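Local atomic coordinates of anastral spindle 2, SAS 4 (Drosophila melanogaster, PDB entry 4BY2), a protein that probably serves as a tubulin-binding molecular adaptor in centriole assembly, here as the Sas-4 TCP domain fused to the proline-rich motif of Ana2 that it binds. Residues Asn71-Lys76 with Ile88-Met93; Met97-Lys102 with Val114-Ala119; Asn139-His144 with Val151-Pro156; Thr168-Glu173 with His181-Arg186. All blocks are in the same frame, centred on the assembly; numbering follows the deposited sequence.

Contact 1. Residues Asn71-Lys76 with Ile88-Met93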
loop_
_atom_site.group_PDB
_atom_site.type_symbol
_atom_site.label_atom_id
_atom_site.label_comp_id
_atom_site.label_asym_id
_atom_site.label_seq_id
_atom_site.Cartn_x
_atom_site.Cartn_y
_atom_site.Cartn_z
ATOM N N ASN A 71 25.822 -7.016 19.372
ATOM C CA ASN A 71 25.482 -8.049 20.361
ATOM C C ASN A 71 26.338 -9.319 20.215
ATOM O O ASN A 71 27.051 -9.478 19.217
ATOM C CB ASN A 71 23.984 -8.390 20.305
ATOM C CG ASN A 71 23.067 -7.252 20.686
ATOM O OD1 ASN A 71 23.065 -6.182 20.066
ATOM N ND2 ASN A 71 22.235 -7.475 21.690
ATOM N N ALA A 72 26.261 -10.217 21.223
ATOM C CA ALA A 72 26.995 -11.487 21.286
ATOM C C ALA A 72 26.709 -12.423 20.101
ATOM O O ALA A 72 27.643 -13.026 19.564
ATOM C CB ALA A 72 26.700 -12.196 22.600
ATOM N N ASP A 73 25.427 -12.523 19.685
ATOM C CA ASP A 73 24.986 -13.367 18.570
ATOM C C ASP A 73 25.429 -12.847 17.190
ATOM O O ASP A 73 25.497 -13.627 16.237
ATOM C CB ASP A 73 23.462 -13.585 18.621
ATOM C CG ASP A 73 22.630 -12.329 18.434
ATOM O OD1 ASP A 73 22.745 -11.409 19.273
ATOM O OD2 ASP A 73 21.829 -12.288 17.478
ATOM N N GLY A 74 25.721 -11.550 17.105
ATOM C CA GLY A 74 26.149 -10.895 15.875
ATOM C C GLY A 74 25.205 -9.809 15.396
ATOM O O GLY A 74 25.538 -9.078 14.458
ATOM N N SER A 75 24.013 -9.706 16.029
ATOM C CA SER A 75 22.991 -8.706 15.712
ATOM C C SER A 75 23.445 -7.317 16.165
ATOM O O SER A 75 24.012 -7.182 17.249
ATOM C CB SER A 75 21.658 -9.073 16.361
ATOM O OG SER A 75 21.761 -9.150 17.773
ATOM N N LYS A 76 23.212 -6.292 15.332
ATOM C CA LYS A 76 23.624 -4.920 15.631
ATOM C C LYS A 76 22.458 -3.987 15.934
ATOM O O LYS A 76 21.377 -4.142 15.369
ATOM C CB LYS A 76 24.486 -4.346 14.489
ATOM C CG LYS A 76 25.884 -4.944 14.422
ATOM C CD LYS A 76 26.697 -4.373 13.278
ATOM C CE LYS A 76 28.076 -4.982 13.223
ATOM N NZ LYS A 76 28.905 -4.388 12.142
ATOM N N ILE A 88 19.700 -4.379 13.163
ATOM C CA ILE A 88 20.086 -5.294 12.087
ATOM C C ILE A 88 20.213 -6.703 12.663
ATOM O O ILE A 88 20.840 -6.878 13.712
ATOM C CB ILE A 88 21.401 -4.850 11.374
ATOM C CG1 ILE A 88 21.366 -3.354 10.976
ATOM C CG2 ILE A 88 21.707 -5.748 10.157
ATOM C CD1 ILE A 88 22.724 -2.723 10.674
ATOM N N SER A 89 19.628 -7.704 11.974
ATOM C CA SER A 89 19.708 -9.119 12.359
ATOM C C SER A 89 21.142 -9.628 12.136
ATOM O O SER A 89 21.845 -9.098 11.271
ATOM C CB SER A 89 18.724 -9.952 11.540
ATOM O OG SER A 89 18.975 -9.838 10.148
ATOM N N ALA A 90 21.567 -10.651 12.910
ATOM C CA ALA A 90 22.904 -11.264 12.842
ATOM C C ALA A 90 23.353 -11.606 11.408
ATOM O O ALA A 90 24.523 -11.420 11.067
ATOM C CB ALA A 90 22.952 -12.502 13.724
ATOM N N ASP A 91 22.403 -12.066 10.573
ATOM C CA ASP A 91 22.588 -12.436 9.166
ATOM C C ASP A 91 22.631 -11.222 8.221
ATOM O O ASP A 91 23.161 -11.327 7.111
ATOM C CB ASP A 91 21.482 -13.418 8.732
ATOM C CG ASP A 91 20.118 -13.123 9.339
ATOM O OD1 ASP A 91 19.432 -12.200 8.845
ATOM O OD2 ASP A 91 19.743 -13.807 10.315
ATOM N N GLY A 92 22.069 -10.098 8.670
ATOM C CA GLY A 92 21.997 -8.853 7.911
ATOM C C GLY A 92 20.932 -8.858 6.833
ATOM O O GLY A 92 21.046 -8.118 5.851
ATOM N N MET A 93 19.884 -9.692 7.010
ATOM C CA MET A 93 18.768 -9.852 6.067
ATOM C C MET A 93 17.511 -9.117 6.539
ATOM O O MET A 93 16.746 -8.628 5.706
ATOM C CB MET A 93 18.452 -11.342 5.819
ATOM C CG MET A 93 19.635 -12.155 5.331
ATOM S SD MET A 93 20.183 -11.732 3.662
ATOM C CE MET A 93 19.126 -12.782 2.697
#
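The methyl of Ala90 touches the backbone of Asp73 and Ser75, where two loops on the same rim of the extended antiparallel beta-sheet lie side by side. Both belong to the Sas-4 TCP domain: Asn71-Lys76 links strands 67-70 and 76-79, and Ile88-Met93 leads from strand 85-88 to strand 94-98 through a type I turn, Ser89-Gly92. Ala90 CB lies 3.7 Å from Asp73 O. Ser75 comes from the other loop and rests CB 3.5 Å from Ile88 O. Its hydroxyl turns back into its own loop: chi1 of 60° sets OG between the backbone N and the carbonyl carbon. There Ser75 OG gives a hydrogen bond of 2.9 Å to Asp73 OD1, met on the syn side of the carboxylate. The other carboxylate oxygen, Asp73 OD2, is 3.9 Å from Ala90 CB, a loose touch at the surface.

Where the loops end, the chains pair as strands. Lys76 and Ile88 form an antiparallel hydrogen-bonded pair, Lys76 N to Ile88 O at 2.9 Å and Ile88 N to Lys76 O at 2.8 Å. Their side chains leave on the same face, CB of Lys76 4.4 Å from CB of Ile88, and then part: the lysine runs out to a salt bridge with Glu68, while Ile88 touches Ile78. Past the turn, Asp91 ties off its own loop as an Asx turn, Asp91 OD1 receiving Met93 N at 3.1 Å through its anti lone pair.

Contact 2. Residues Met97-Lys102 with Val114-Ala119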
loop_
_atom_site.group_PDB
_atom_site.type_symbol
_atom_site.label_atom_id
_atom_site.label_comp_id
_atom_site.label_asym_id
_atom_site.label_seq_id
_atom_site.Cartn_x
_atom_site.Cartn_y
_atom_site.Cartn_z
ATOM N N MET A 97 14.201 0.187 11.312
ATOM C CA MET A 97 14.530 1.548 11.724
ATOM C C MET A 97 13.393 2.096 12.578
ATOM O O MET A 97 12.284 2.285 12.080
ATOM C CB MET A 97 14.796 2.442 10.496
ATOM C CG MET A 97 15.200 3.876 10.841
ATOM S SD MET A 97 16.938 4.098 11.309
ATOM C CE MET A 97 17.695 4.189 9.703
ATOM N N LEU A 98 13.670 2.320 13.871
ATOM C CA LEU A 98 12.715 2.872 14.832
ATOM C C LEU A 98 12.962 4.384 14.911
ATOM O O LEU A 98 13.862 4.830 15.628
ATOM C CB LEU A 98 12.864 2.205 16.217
ATOM C CG LEU A 98 12.410 0.750 16.329
ATOM C CD1 LEU A 98 13.600 -0.207 16.313
ATOM C CD2 LEU A 98 11.601 0.532 17.594
ATOM N N TYR A 99 12.199 5.161 14.122
ATOM C CA TYR A 99 12.319 6.619 14.043
ATOM C C TYR A 99 11.885 7.327 15.330
ATOM O O TYR A 99 11.156 6.750 16.141
ATOM C CB TYR A 99 11.531 7.176 12.841
ATOM C CG TYR A 99 12.036 6.733 11.485
ATOM C CD1 TYR A 99 13.029 7.447 10.823
ATOM C CD2 TYR A 99 11.472 5.640 10.834
ATOM C CE1 TYR A 99 13.481 7.058 9.561
ATOM C CE2 TYR A 99 11.913 5.243 9.571
ATOM C CZ TYR A 99 12.918 5.955 8.939
ATOM O OH TYR A 99 13.362 5.561 7.699
ATOM N N PHE A 100 12.332 8.590 15.500
ATOM C CA PHE A 100 12.022 9.465 16.638
ATOM C C PHE A 100 10.517 9.733 16.796
ATOM O O PHE A 100 10.031 9.829 17.926
ATOM C CB PHE A 100 12.810 10.787 16.548
ATOM C CG PHE A 100 12.712 11.528 15.231
ATOM C CD1 PHE A 100 11.720 12.480 15.022
ATOM C CD2 PHE A 100 13.642 11.312 14.220
ATOM C CE1 PHE A 100 11.634 13.169 13.807
ATOM C CE2 PHE A 100 13.557 12.001 13.008
ATOM C CZ PHE A 100 12.556 12.930 12.811
ATOM N N ASN A 101 9.782 9.821 15.661
ATOM C CA ASN A 101 8.336 10.070 15.612
ATOM C C ASN A 101 7.476 8.786 15.750
ATOM O O ASN A 101 6.291 8.806 15.406
ATOM C CB ASN A 101 7.974 10.864 14.342
ATOM C CG ASN A 101 8.219 10.152 13.025
ATOM O OD1 ASN A 101 8.971 9.180 12.927
ATOM N ND2 ASN A 101 7.602 10.648 11.967
ATOM N N LYS A 102 8.082 7.683 16.267
ATOM C CA LYS A 102 7.495 6.353 16.516
ATOM C C LYS A 102 7.233 5.539 15.215
ATOM O O LYS A 102 6.670 4.440 15.280
ATOM C CB LYS A 102 6.235 6.437 17.412
ATOM C CG LYS A 102 6.046 5.255 18.359
ATOM C CD LYS A 102 4.573 5.062 18.729
ATOM C CE LYS A 102 4.328 3.834 19.579
ATOM N NZ LYS A 102 4.638 4.070 21.016
ATOM N N VAL A 114 9.677 -4.127 1.911
ATOM C CA VAL A 114 9.943 -2.909 2.668
ATOM C C VAL A 114 8.587 -2.510 3.274
ATOM O O VAL A 114 7.665 -2.150 2.543
ATOM C CB VAL A 114 10.585 -1.773 1.816
ATOM C CG1 VAL A 114 10.884 -0.544 2.671
ATOM C CG2 VAL A 114 11.857 -2.249 1.113
ATOM N N LYS A 115 8.448 -2.664 4.595
ATOM C CA LYS A 115 7.223 -2.321 5.321
ATOM C C LYS A 115 7.436 -1.015 6.080
ATOM O O LYS A 115 8.493 -0.828 6.677
ATOM C CB LYS A 115 6.812 -3.443 6.290
ATOM C CG LYS A 115 6.248 -4.678 5.606
ATOM C CD LYS A 115 5.651 -5.653 6.610
ATOM C CE LYS A 115 4.984 -6.828 5.937
ATOM N NZ LYS A 115 4.495 -7.824 6.925
ATOM N N TYR A 116 6.449 -0.108 6.046
ATOM C CA TYR A 116 6.539 1.175 6.740
ATOM C C TYR A 116 5.289 1.449 7.556
ATOM O O TYR A 116 4.187 1.399 7.019
ATOM C CB TYR A 116 6.823 2.333 5.763
ATOM C CG TYR A 116 7.336 3.588 6.444
ATOM C CD1 TYR A 116 6.461 4.482 7.057
ATOM C CD2 TYR A 116 8.696 3.877 6.484
ATOM C CE1 TYR A 116 6.927 5.622 7.703
ATOM C CE2 TYR A 116 9.173 5.030 7.108
ATOM C CZ TYR A 116 8.284 5.900 7.716
ATOM O OH TYR A 116 8.738 7.038 8.341
ATOM N N TYR A 117 5.462 1.765 8.849
ATOM C CA TYR A 117 4.351 2.085 9.735
ATOM C C TYR A 117 4.326 3.577 10.058
ATOM O O TYR A 117 5.250 4.086 10.683
ATOM C CB TYR A 117 4.391 1.229 11.017
ATOM C CG TYR A 117 3.251 1.502 11.980
ATOM C CD1 TYR A 117 1.946 1.128 11.671
ATOM C CD2 TYR A 117 3.480 2.121 13.205
ATOM C CE1 TYR A 117 0.895 1.370 12.554
ATOM C CE2 TYR A 117 2.439 2.358 14.101
ATOM C CZ TYR A 117 1.144 1.990 13.767
ATOM O OH TYR A 117 0.111 2.219 14.641
ATOM N N TYR A 118 3.273 4.279 9.601
ATOM C CA TYR A 118 3.058 5.703 9.868
ATOM C C TYR A 118 2.308 5.728 11.197
ATOM O O TYR A 118 1.104 5.458 11.241
ATOM C CB TYR A 118 2.252 6.377 8.740
ATOM C CG TYR A 118 2.848 6.206 7.359
ATOM C CD1 TYR A 118 2.498 5.123 6.556
ATOM C CD2 TYR A 118 3.749 7.135 6.846
ATOM C CE1 TYR A 118 3.045 4.959 5.285
ATOM C CE2 TYR A 118 4.292 6.988 5.569
ATOM C CZ TYR A 118 3.943 5.892 4.795
ATOM O OH TYR A 118 4.470 5.727 3.538
ATOM N N ALA A 119 3.061 5.943 12.289
ATOM C CA ALA A 119 2.579 5.916 13.668
ATOM C C ALA A 119 1.443 6.874 13.977
ATOM O O ALA A 119 0.491 6.471 14.648
ATOM C CB ALA A 119 3.730 6.143 14.627
#
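Tyr99 CG stands anti to the carbonyl carbon (chi1 -64°) and Tyr116 CG anti to the backbone N (chi1 -163°); from these settings the two side chains cross at about a right angle. Within the antiparallel beta-sheet of the Sas-4 TCP domain the pair reaches from the turn just after strand 94-98 to strand 113-118, across strand 104-108; Lys105 of that middle strand touches both tyrosines. The rings form an oblique pair, planes at 44° and centroids 5.8 Å apart. Closest are the two CE2 atoms, that of Tyr99 lying 3.7 Å from that of Tyr116. The hydroxyl, Tyr116 OH, lies over one face of the Tyr99 ring, 3.8 Å from Tyr99 CE2, while Met97 CG lies over the opposite face, offset toward the rim.

That hydroxyl is engaged elsewhere too, hydrogen-bonded to Asp103 OD2 and to the backbone N of Arg15 in the fused Ana2 segment, whose Pro14 also touches Tyr116. An alanine in place of Tyr116 would probably leave Asp103 OD2 without its tyrosine mate and open a gap beside one face of Tyr99.

Further along, the type I turn Tyr99-Lys102 brings its end to the close of strand 113-118. Ala119 points its methyl toward the turn, with Ala119 CB 3.8 Å from Lys102 CB, and the backbone N of Ala119 is hydrogen-bonded to Asp103 OD1. Lys102 O also comes near the edge of the Tyr117 ring, but it is nearer to Ala119 CB, at 3.5 Å.

Contact 3. Residues Asn139-His144 with Val151-Pro156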
loop_
_atom_site.group_PDB
_atom_site.type_symbol
_atom_site.label_atom_id
_atom_site.label_comp_id
_atom_site.label_asym_id
_atom_site.label_seq_id
_atom_site.Cartn_x
_atom_site.Cartn_y
_atom_site.Cartn_z
ATOM N N ASN A 139 -9.382 1.804 8.907
ATOM C CA ASN A 139 -10.781 1.445 8.639
ATOM C C ASN A 139 -10.950 0.176 7.797
ATOM O O ASN A 139 -12.079 -0.231 7.520
ATOM C CB ASN A 139 -11.523 2.626 7.995
ATOM C CG ASN A 139 -11.000 3.073 6.645
ATOM O OD1 ASN A 139 -9.890 2.734 6.214
ATOM N ND2 ASN A 139 -11.792 3.874 5.952
ATOM N N GLY A 140 -9.836 -0.428 7.401
ATOM C CA GLY A 140 -9.822 -1.628 6.577
ATOM C C GLY A 140 -9.588 -1.356 5.103
ATOM O O GLY A 140 -9.520 -2.304 4.315
ATOM N N GLN A 141 -9.462 -0.064 4.710
ATOM C CA GLN A 141 -9.222 0.312 3.318
ATOM C C GLN A 141 -7.798 -0.039 2.884
ATOM O O GLN A 141 -6.830 0.374 3.526
ATOM C CB GLN A 141 -9.554 1.789 3.046
ATOM C CG GLN A 141 -9.666 2.114 1.557
ATOM C CD GLN A 141 -9.970 3.563 1.286
ATOM O OE1 GLN A 141 -10.985 4.111 1.731
ATOM N NE2 GLN A 141 -9.125 4.201 0.491
ATOM N N THR A 142 -7.686 -0.815 1.797
ATOM C CA THR A 142 -6.418 -1.277 1.248
ATOM C C THR A 142 -6.243 -0.793 -0.199
ATOM O O THR A 142 -7.131 -0.993 -1.023
ATOM C CB THR A 142 -6.289 -2.798 1.440
ATOM O OG1 THR A 142 -6.535 -3.119 2.813
ATOM C CG2 THR A 142 -4.922 -3.322 1.059
ATOM N N GLU A 143 -5.104 -0.147 -0.496
ATOM C CA GLU A 143 -4.807 0.399 -1.825
ATOM C C GLU A 143 -3.622 -0.330 -2.456
ATOM O O GLU A 143 -2.544 -0.374 -1.864
ATOM C CB GLU A 143 -4.555 1.917 -1.764
ATOM C CG GLU A 143 -5.552 2.680 -0.901
ATOM C CD GLU A 143 -5.585 4.192 -1.026
ATOM O OE1 GLU A 143 -4.563 4.797 -1.423
ATOM O OE2 GLU A 143 -6.639 4.776 -0.688
ATOM N N HIS A 144 -3.835 -0.917 -3.648
ATOM C CA HIS A 144 -2.828 -1.687 -4.382
ATOM C C HIS A 144 -2.367 -0.912 -5.604
ATOM O O HIS A 144 -3.197 -0.540 -6.436
ATOM C CB HIS A 144 -3.387 -3.059 -4.812
ATOM C CG HIS A 144 -3.902 -3.899 -3.685
ATOM N ND1 HIS A 144 -3.247 -5.044 -3.289
ATOM C CD2 HIS A 144 -5.007 -3.739 -2.920
ATOM C CE1 HIS A 144 -3.961 -5.539 -2.291
ATOM N NE2 HIS A 144 -5.031 -4.788 -2.035
ATOM N N VAL A 151 -4.316 0.910 -10.317
ATOM C CA VAL A 151 -4.656 1.288 -8.946
ATOM C C VAL A 151 -5.914 0.502 -8.554
ATOM O O VAL A 151 -6.925 0.558 -9.264
ATOM C CB VAL A 151 -4.832 2.824 -8.774
ATOM C CG1 VAL A 151 -5.078 3.188 -7.316
ATOM C CG2 VAL A 151 -3.630 3.595 -9.318
ATOM N N GLU A 152 -5.832 -0.255 -7.446
ATOM C CA GLU A 152 -6.925 -1.090 -6.951
ATOM C C GLU A 152 -7.266 -0.752 -5.491
ATOM O O GLU A 152 -6.545 -1.161 -4.576
ATOM C CB GLU A 152 -6.567 -2.577 -7.125
ATOM C CG GLU A 152 -7.768 -3.485 -7.311
ATOM C CD GLU A 152 -7.435 -4.956 -7.472
ATOM O OE1 GLU A 152 -6.876 -5.329 -8.529
ATOM O OE2 GLU A 152 -7.762 -5.741 -6.553
ATOM N N ILE A 153 -8.356 0.016 -5.282
ATOM C CA ILE A 153 -8.816 0.429 -3.950
ATOM C C ILE A 153 -9.856 -0.564 -3.422
ATOM O O ILE A 153 -10.870 -0.795 -4.075
ATOM C CB ILE A 153 -9.365 1.894 -3.909
ATOM C CG1 ILE A 153 -8.519 2.893 -4.765
ATOM C CG2 ILE A 153 -9.549 2.390 -2.468
ATOM C CD1 ILE A 153 -7.111 3.315 -4.244
ATOM N N HIS A 154 -9.603 -1.127 -2.236
ATOM C CA HIS A 154 -10.490 -2.059 -1.544
ATOM C C HIS A 154 -11.138 -1.299 -0.382
ATOM O O HIS A 154 -10.516 -1.123 0.665
ATOM C CB HIS A 154 -9.702 -3.286 -1.041
ATOM C CG HIS A 154 -9.281 -4.229 -2.126
ATOM N ND1 HIS A 154 -9.820 -5.498 -2.225
ATOM C CD2 HIS A 154 -8.382 -4.057 -3.123
ATOM C CE1 HIS A 154 -9.238 -6.054 -3.274
ATOM N NE2 HIS A 154 -8.367 -5.224 -3.848
ATOM N N PHE A 155 -12.365 -0.802 -0.596
ATOM C CA PHE A 155 -13.123 -0.020 0.385
ATOM C C PHE A 155 -13.626 -0.863 1.579
ATOM O O PHE A 155 -13.775 -2.079 1.423
ATOM C CB PHE A 155 -14.276 0.727 -0.313
ATOM C CG PHE A 155 -13.813 1.835 -1.232
ATOM C CD1 PHE A 155 -13.538 3.104 -0.735
ATOM C CD2 PHE A 155 -13.640 1.606 -2.592
ATOM C CE1 PHE A 155 -13.094 4.125 -1.582
ATOM C CE2 PHE A 155 -13.199 2.628 -3.438
ATOM C CZ PHE A 155 -12.930 3.880 -2.928
ATOM N N PRO A 156 -13.901 -0.253 2.770
ATOM C CA PRO A 156 -14.376 -1.053 3.922
ATOM C C PRO A 156 -15.719 -1.771 3.732
ATOM O O PRO A 156 -15.998 -2.725 4.460
ATOM C CB PRO A 156 -14.439 -0.032 5.065
ATOM C CG PRO A 156 -13.576 1.102 4.627
ATOM C CD PRO A 156 -13.754 1.167 3.147
#
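The methyl Ile153 CD1 rests 3.7 Å from Glu143 CD on the well-packed face of a beta hairpin, strands 142-145 and 151-154 of the Sas-4 TCP domain. Ile153 CG2 comes 3.5 Å from Gln141 NE2. Gln141 CG stands anti to the backbone N (chi1 -165°), and the extended chain lies beside Phe155, Gln141 OE1 3.7 Å from Phe155 CD1. The buried carboxylate of Glu143 has partners on both oxygens: OE1 in a salt bridge with Arg145, OE2 bonded to the backbone N of Ser21 in the fused Ana2 segment and weakly to Gln141 NE2.

Four backbone hydrogen bonds join the strands, at Thr142-His154 and His144-Glu152. The face carrying these four side chains is more open. The imidazoles meet obliquely, planes at 54°, His144 CD2 3.4 Å from His154 CD2. Glu152 OE2 helps hold the His154 ring, accepting from His154 NE2 at 2.8 Å by its anti lone pair. An alanine at His154 would probably leave Glu152 OE2 without this donor and His144 freer to turn. At the exposed end the Pro156 ring packs on the loop, Pro156 CB 3.4 Å from Asn139 O.

Contact 4. Residues Thr168-Glu173 with His181-Arg186; sequences TEKLEE and HLVQLR
At the imidazole edge of His181, Glu173 OE2 comes in plane and takes a weak hydrogen bond of 3.0 Å from His181 NE2, tying side chains across a beta hairpin of the Sas-4 TCP domain, strands 170-175 and 181-185. The carboxylate itself is turned 53° from the ring. Lys170 reaches the same oxygen from its own strand in a salt bridge, NZ of Lys170 3.1 Å from OE2 of Glu173, its chain bent at chi3 (90°) to bring CE round. Next to the carboxylate along the side chain, Glu173 CG is 3.9 Å from both CG1 and CG2 of Val183, which lies alongside and points the same way.

Farther along, a classic beta bulge sets two residues, Leu171 and Glu172, opposite the single Gln184. Gln184 N bonds firmly to Glu172 O at 2.9 Å, whereas Leu171 N to Gln184 O is weak. At the exposed end Thr168 sets CG2 over one face of the Arg186 guanidinium, and Arg186 N gives a hydrogen bond of 2.9 Å to Glu169 O.

In the outer shell, His181 ND1 is hydrogen-bonded to Trp174 O, which probably helps set the rotation of the imidazole. The Val183 side chain touches Ile191 on strand 190-193. Gln184 OE1 is hydrogen-bonded to Lys190 NZ, and Gln184 NE2 gives a hydrogen bond of 3.2 Å to a lone pair of Leu185 O.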
loop_
_atom_site.group_PDB
_atom_site.type_symbol
_atom_site.label_atom_id
_atom_site.label_comp_id
_atom_site.label_asym_id
_atom_site.label_seq_id
_atom_site.Cartn_x
_atom_site.Cartn_y
_atom_site.Cartn_z
ATOM N N THR A 168 -7.913 3.725 -21.511
ATOM C CA THR A 168 -8.878 4.802 -21.267
ATOM C C THR A 168 -10.052 4.742 -22.288
ATOM O O THR A 168 -10.473 5.753 -22.847
ATOM C CB THR A 168 -8.222 6.193 -21.122
ATOM O OG1 THR A 168 -6.928 6.046 -20.533
ATOM C CG2 THR A 168 -9.063 7.142 -20.256
ATOM N N GLU A 169 -10.542 3.515 -22.526
ATOM C CA GLU A 169 -11.727 3.179 -23.309
ATOM C C GLU A 169 -12.765 3.187 -22.197
ATOM O O GLU A 169 -13.811 3.829 -22.309
ATOM C CB GLU A 169 -11.591 1.756 -23.891
ATOM C CG GLU A 169 -12.418 1.503 -25.134
ATOM C CD GLU A 169 -11.661 1.857 -26.396
ATOM O OE1 GLU A 169 -10.737 1.097 -26.767
ATOM O OE2 GLU A 169 -11.966 2.912 -26.997
ATOM N N LYS A 170 -12.381 2.534 -21.069
ATOM C CA LYS A 170 -13.088 2.400 -19.802
ATOM C C LYS A 170 -12.375 3.251 -18.734
ATOM O O LYS A 170 -11.185 3.053 -18.460
ATOM C CB LYS A 170 -13.196 0.917 -19.364
ATOM C CG LYS A 170 -11.880 0.119 -19.424
ATOM C CD LYS A 170 -11.970 -1.197 -18.677
ATOM C CE LYS A 170 -12.451 -2.319 -19.562
ATOM N NZ LYS A 170 -12.378 -3.631 -18.874
ATOM N N LEU A 171 -13.095 4.227 -18.167
ATOM C CA LEU A 171 -12.574 5.150 -17.160
ATOM C C LEU A 171 -12.266 4.468 -15.815
ATOM O O LEU A 171 -11.137 4.563 -15.332
ATOM C CB LEU A 171 -13.556 6.313 -16.964
ATOM C CG LEU A 171 -13.004 7.518 -16.229
ATOM C CD1 LEU A 171 -12.550 8.591 -17.206
ATOM C CD2 LEU A 171 -14.025 8.072 -15.257
ATOM N N GLU A 172 -13.276 3.823 -15.201
ATOM C CA GLU A 172 -13.173 3.141 -13.909
ATOM C C GLU A 172 -14.046 1.884 -13.890
ATOM O O GLU A 172 -15.117 1.863 -14.505
ATOM C CB GLU A 172 -13.620 4.077 -12.769
ATOM C CG GLU A 172 -12.613 5.143 -12.367
ATOM C CD GLU A 172 -13.202 6.406 -11.763
ATOM O OE1 GLU A 172 -14.322 6.347 -11.205
ATOM O OE2 GLU A 172 -12.539 7.464 -11.861
ATOM N N GLU A 173 -13.587 0.846 -13.169
ATOM C CA GLU A 173 -14.309 -0.414 -12.994
ATOM C C GLU A 173 -14.624 -0.650 -11.530
ATOM O O GLU A 173 -13.803 -0.345 -10.664
ATOM C CB GLU A 173 -13.542 -1.596 -13.585
ATOM C CG GLU A 173 -13.829 -1.817 -15.058
ATOM C CD GLU A 173 -13.117 -3.010 -15.664
ATOM O OE1 GLU A 173 -11.865 -3.005 -15.700
ATOM O OE2 GLU A 173 -13.815 -3.945 -16.118
ATOM N N HIS A 181 -20.779 -5.924 -11.316
ATOM C CA HIS A 181 -19.612 -5.370 -11.998
ATOM C C HIS A 181 -19.996 -4.191 -12.900
ATOM O O HIS A 181 -20.593 -4.387 -13.962
ATOM C CB HIS A 181 -18.840 -6.473 -12.757
ATOM C CG HIS A 181 -17.623 -5.998 -13.497
ATOM N ND1 HIS A 181 -16.605 -5.314 -12.855
ATOM C CD2 HIS A 181 -17.281 -6.171 -14.795
ATOM C CE1 HIS A 181 -15.694 -5.071 -13.783
ATOM N NE2 HIS A 181 -16.053 -5.573 -14.964
ATOM N N LEU A 182 -19.662 -2.964 -12.457
ATOM C CA LEU A 182 -19.944 -1.730 -13.189
ATOM C C LEU A 182 -18.710 -1.250 -13.946
ATOM O O LEU A 182 -17.633 -1.143 -13.364
ATOM C CB LEU A 182 -20.484 -0.636 -12.239
ATOM C CG LEU A 182 -20.680 0.789 -12.802
ATOM C CD1 LEU A 182 -21.765 0.838 -13.878
ATOM C CD2 LEU A 182 -21.010 1.765 -11.695
ATOM N N VAL A 183 -18.875 -0.970 -15.249
ATOM C CA VAL A 183 -17.806 -0.491 -16.125
ATOM C C VAL A 183 -18.180 0.885 -16.677
ATOM O O VAL A 183 -19.082 0.994 -17.507
ATOM C CB VAL A 183 -17.443 -1.491 -17.263
ATOM C CG1 VAL A 183 -16.211 -1.026 -18.033
ATOM C CG2 VAL A 183 -17.236 -2.905 -16.732
ATOM N N GLN A 184 -17.490 1.931 -16.202
ATOM C CA GLN A 184 -17.675 3.306 -16.662
ATOM C C GLN A 184 -16.720 3.510 -17.839
ATOM O O GLN A 184 -15.572 3.075 -17.767
ATOM C CB GLN A 184 -17.386 4.305 -15.518
ATOM C CG GLN A 184 -17.473 5.791 -15.892
ATOM C CD GLN A 184 -18.870 6.245 -16.238
ATOM O OE1 GLN A 184 -19.734 6.397 -15.370
ATOM N NE2 GLN A 184 -19.110 6.503 -17.514
ATOM N N LEU A 185 -17.205 4.124 -18.928
ATOM C CA LEU A 185 -16.415 4.372 -20.136
ATOM C C LEU A 185 -15.985 5.846 -20.195
ATOM O O LEU A 185 -16.560 6.680 -19.489
ATOM C CB LEU A 185 -17.218 3.985 -21.408
ATOM C CG LEU A 185 -17.504 2.491 -21.751
ATOM C CD1 LEU A 185 -16.248 1.685 -21.983
ATOM C CD2 LEU A 185 -18.425 1.811 -20.756
ATOM N N ARG A 186 -14.970 6.161 -21.026
ATOM C CA ARG A 186 -14.444 7.520 -21.206
ATOM C C ARG A 186 -15.480 8.440 -21.873
ATOM O O ARG A 186 -15.657 9.579 -21.433
ATOM C CB ARG A 186 -13.154 7.482 -22.036
ATOM C CG ARG A 186 -12.322 8.759 -21.993
ATOM C CD ARG A 186 -11.510 8.883 -23.268
ATOM N NE ARG A 186 -10.457 9.896 -23.180
ATOM C CZ ARG A 186 -9.368 9.909 -23.942
ATOM N NH1 ARG A 186 -9.163 8.952 -24.840
ATOM N NH2 ARG A 186 -8.460 10.866 -23.796
#

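After the fused Ana2 segment, the Sas-4 chain meets its contacts strictly in series: each closes before the next opens, so none nest or cross. Contact 1 brings together neighbouring loops, closing over strands 76-79 and 85-88 near the first end of the sheet. Contact 2 follows almost at once, its first segment adjoining the last of contact 1, and bridges strands 94-98 and 113-118 across 104-108. Contacts 3 and 4 each close a single hairpin. Centres advance by 20, 21 and 18 Å, and contacts 1 and 4 lie 51 Å apart, on opposite sides of the chain's centre. Together they mark successive, local ties along an elongated domain.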